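Local coordinates for DUF1214 domain-containing protein (Burkholderia cenocepacia, PDB 6ANS) that is of unknown function but belongs to the DUF1214 family and binds a sodium ion in the crystal, at residues N257-A262 with G361-R366. Sequence-based numbering, arbitrary orientation.
With PO4 (phosphate ion), chain E.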
ATOM      1  N   ASN A 257     -31.045   5.734 -12.018  1.00 37.24           N
ATOM      2  CA  ASN A 257     -31.123   4.854 -13.188  1.00 34.57           C
ATOM      3  C   ASN A 257     -31.139   5.600 -14.520  1.00 36.41           C
ATOM      4  O   ASN A 257     -31.359   4.975 -15.554  1.00 34.72           O
ATOM      5  CB  ASN A 257     -32.337   3.913 -13.127  1.00 35.77           C
ATOM      6  CG  ASN A 257     -32.185   2.830 -12.062  1.00 42.74           C
ATOM      7  OD1 ASN A 257     -31.071   2.407 -11.749  1.00 43.88           O
ATOM      8  ND2 ASN A 257     -33.302   2.367 -11.520  1.00 34.87           N
ATOM      9  N   ALA A 258     -30.938   6.915 -14.530  1.00 33.69           N
ATOM     10  CA  ALA A 258     -30.585   7.640 -15.743  1.00 37.12           C
ATOM     11  C   ALA A 258     -29.108   7.999 -15.659  1.00 36.97           C
ATOM     12  O   ALA A 258     -28.475   7.819 -14.625  1.00 32.57           O
ATOM     13  CB  ALA A 258     -31.455   8.899 -15.927  1.00 34.89           C
ATOM     14  N   LEU A 259     -28.546   8.526 -16.740  1.00 37.70           N
ATOM     15  CA  LEU A 259     -27.116   8.841 -16.782  1.00 34.50           C
ATOM     16  C   LEU A 259     -26.894  10.204 -17.423  1.00 42.89           C
ATOM     17  O   LEU A 259     -26.289  10.313 -18.498  1.00 42.63           O
ATOM     18  CB  LEU A 259     -26.357   7.746 -17.532  1.00 32.62           C
ATOM     19  CG  LEU A 259     -24.849   7.689 -17.380  1.00 29.08           C
ATOM     20  CD1 LEU A 259     -24.485   7.796 -15.920  1.00 33.20           C
ATOM     21  CD2 LEU A 259     -24.337   6.356 -17.971  1.00 29.83           C
ATOM     22  N   PRO A 260     -27.352  11.276 -16.775  1.00 42.11           N
ATOM     23  CA  PRO A 260     -27.222  12.608 -17.361  1.00 43.91           C
ATOM     24  C   PRO A 260     -25.781  13.082 -17.340  1.00 38.25           C
ATOM     25  O   PRO A 260     -24.968  12.590 -16.538  1.00 38.29           O
ATOM     26  CB  PRO A 260     -28.113  13.478 -16.456  1.00 44.70           C
ATOM     27  CG  PRO A 260     -28.032  12.820 -15.137  1.00 43.43           C
ATOM     28  CD  PRO A 260     -27.957  11.334 -15.430  1.00 43.66           C
ATOM     29  N   PRO A 261     -25.435  14.033 -18.212  1.00 40.45           N
ATOM     30  CA  PRO A 261     -24.102  14.652 -18.151  1.00 40.45           C
ATOM     31  C   PRO A 261     -23.880  15.310 -16.796  1.00 39.50           C
ATOM     32  O   PRO A 261     -24.786  15.926 -16.234  1.00 32.06           O
ATOM     33  CB  PRO A 261     -24.138  15.700 -19.277  1.00 41.53           C
ATOM     34  CG  PRO A 261     -25.309  15.332 -20.146  1.00 40.10           C
ATOM     35  CD  PRO A 261     -26.292  14.634 -19.253  1.00 40.79           C
ATOM     36  N   ALA A 262     -22.657  15.199 -16.287  1.00 36.00           N
ATOM     37  CA  ALA A 262     -22.321  15.804 -15.007  1.00 39.36           C
ATOM     38  C   ALA A 262     -22.022  17.287 -15.178  1.00 35.36           C
ATOM     39  O   ALA A 262     -21.878  17.800 -16.288  1.00 33.92           O
ATOM     40  CB  ALA A 262     -21.117  15.104 -14.373  1.00 40.44           C
ATOM     41  N   GLY A 361     -26.093   1.422  -6.401  1.00 29.39           N
ATOM     42  CA  GLY A 361     -24.737   1.932  -6.486  1.00 31.93           C
ATOM     43  C   GLY A 361     -24.686   3.193  -7.314  1.00 31.06           C
ATOM     44  O   GLY A 361     -25.712   3.842  -7.545  1.00 32.70           O
ATOM     45  N   THR A 362     -23.482   3.540  -7.758  1.00 23.29           N
ATOM     46  CA  THR A 362     -23.296   4.645  -8.685  1.00 28.13           C
ATOM     47  C   THR A 362     -22.642   4.125  -9.959  1.00 31.00           C
ATOM     48  O   THR A 362     -22.181   2.980 -10.033  1.00 28.71           O
ATOM     49  CB  THR A 362     -22.452   5.774  -8.078  1.00 24.58           C
ATOM     50  OG1 THR A 362     -21.205   5.247  -7.607  1.00 25.29           O
ATOM     51  CG2 THR A 362     -23.200   6.460  -6.922  1.00 22.90           C
ATOM     52  N   ILE A 363     -22.623   4.983 -10.970  1.00 23.31           N
ATOM     53  CA  ILE A 363     -22.175   4.609 -12.306  1.00 30.28           C
ATOM     54  C   ILE A 363     -21.552   5.841 -12.947  1.00 29.35           C
ATOM     55  O   ILE A 363     -22.020   6.966 -12.735  1.00 29.24           O
ATOM     56  CB  ILE A 363     -23.346   4.031 -13.135  1.00 26.31           C
ATOM     57  CG1 ILE A 363     -22.897   3.600 -14.528  1.00 30.74           C
ATOM     58  CG2 ILE A 363     -24.474   5.052 -13.272  1.00 27.73           C
ATOM     59  CD1 ILE A 363     -23.961   2.799 -15.242  1.00 30.69           C
ATOM     60  N   CYS A 364     -20.481   5.626 -13.717  1.00 32.19           N
ATOM     61  CA  CYS A 364     -19.743   6.699 -14.379  1.00 25.93           C
ATOM     62  C   CYS A 364     -19.414   6.327 -15.823  1.00 30.94           C
ATOM     63  O   CYS A 364     -18.884   5.243 -16.087  1.00 32.61           O
ATOM     64  CB  CYS A 364     -18.441   7.016 -13.627  1.00 26.16           C
ATOM     65  SG  CYS A 364     -17.346   8.242 -14.436  1.00 33.14           S
ATOM     66  N   TRP A 365     -19.701   7.247 -16.744  1.00 29.54           N
ATOM     67  CA  TRP A 365     -19.360   7.127 -18.148  1.00 30.86           C
ATOM     68  C   TRP A 365     -18.377   8.236 -18.503  1.00 31.98           C
ATOM     69  O   TRP A 365     -18.514   9.369 -18.027  1.00 29.49           O
ATOM     70  CB  TRP A 365     -20.626   7.218 -19.013  1.00 35.29           C
ATOM     71  CG  TRP A 365     -20.428   6.898 -20.484  1.00 39.62           C
ATOM     72  CD1 TRP A 365     -19.672   7.598 -21.390  1.00 34.18           C
ATOM     73  CD2 TRP A 365     -21.030   5.822 -21.216  1.00 37.14           C
ATOM     74  NE1 TRP A 365     -19.761   7.014 -22.633  1.00 36.18           N
ATOM     75  CE2 TRP A 365     -20.584   5.921 -22.553  1.00 35.52           C
ATOM     76  CE3 TRP A 365     -21.904   4.785 -20.871  1.00 33.92           C
ATOM     77  CZ2 TRP A 365     -20.969   5.012 -23.540  1.00 35.41           C
ATOM     78  CZ3 TRP A 365     -22.288   3.883 -21.857  1.00 42.23           C
ATOM     79  CH2 TRP A 365     -21.824   4.009 -23.178  1.00 37.26           C
ATOM     80  N   ARG A 366     -17.371   7.905 -19.317  1.00 31.64           N
ATOM     81  CA  ARG A 366     -16.360   8.867 -19.749  1.00 31.18           C
ATOM     82  C   ARG A 366     -16.247   8.882 -21.261  1.00 31.61           C
ATOM     83  O   ARG A 366     -16.093   7.826 -21.876  1.00 39.77           O
ATOM     84  CB  ARG A 366     -14.982   8.539 -19.185  1.00 26.05           C
ATOM     85  CG  ARG A 366     -14.828   8.702 -17.682  1.00 29.35           C
ATOM     86  CD  ARG A 366     -13.408   8.283 -17.307  1.00 25.52           C
ATOM     87  NE  ARG A 366     -13.247   8.137 -15.870  1.00 30.58           N
ATOM     88  CZ  ARG A 366     -13.657   7.079 -15.174  1.00 29.38           C
ATOM     89  NH1 ARG A 366     -14.274   6.075 -15.791  1.00 26.47           N
ATOM     90  NH2 ARG A 366     -13.469   7.034 -13.856  1.00 21.10           N
TER
HETATM   91  P   PO4 E 401     -10.886  10.013 -13.658  1.00 22.15           P
HETATM   92  O1  PO4 E 401     -11.255   9.827 -15.110  1.00 27.04           O
HETATM   93  O2  PO4 E 401     -11.847   9.199 -12.852  1.00 21.12           O
HETATM   94  O3  PO4 E 401      -9.466   9.585 -13.389  1.00 24.84           O
HETATM   95  O4  PO4 E 401     -11.022  11.485 -13.357  1.00 24.24           O
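A single leucine of the loop 257-262 enters the apolar layer on one face of the sheet that contains strand 360-368: Leu259 forks over strand 361-366, its two methyls meeting Ile363 and Trp365, residues two apart on one side of the strand. CD1 of Leu259 lies 3.8 Å from CG2 of Ile363, and CD2 of Leu259 lies 3.9 Å from CB of Trp365. The same CD2 comes to the indole ring obliquely, 4.1 Å from CE3 of Trp365, while the leucine crosses both partners nearly at right angles. With chi1 at -164°, CG of Leu259 turns away from its own backbone N, which carries the fork across to the strand. The contact is small, 165 Å² in all, yet the three side chains are buried.

Alternation along the strand sends Cys364 and Arg366 to the other side. There SG of Cys364 sits 3.9 Å above the centre of the Arg366 guanidinium, whose edge grips a phosphate, probably acquired in crystallisation. NE of Arg366 donates to phosphate O1 at 2.7 Å (146°). NH2 of Arg366 donates to phosphate O2 at 2.9 Å, straighter at 166°. Tyr278, Tyr111 and Arg194 also hydrogen-bond the phosphate, and Gln307 and Asn305 hold NH1.

The loop runs from helix 224-251 to helix 264-269 and bonds to strand 276-284 through the backbones of Asn257 and Ala262; beneath Leu259, strand 360-368 lies between strands 276-284 and 303-309, with Ile293 of strand 289-295, in a second sheet, packing against Ile363 and Trp365.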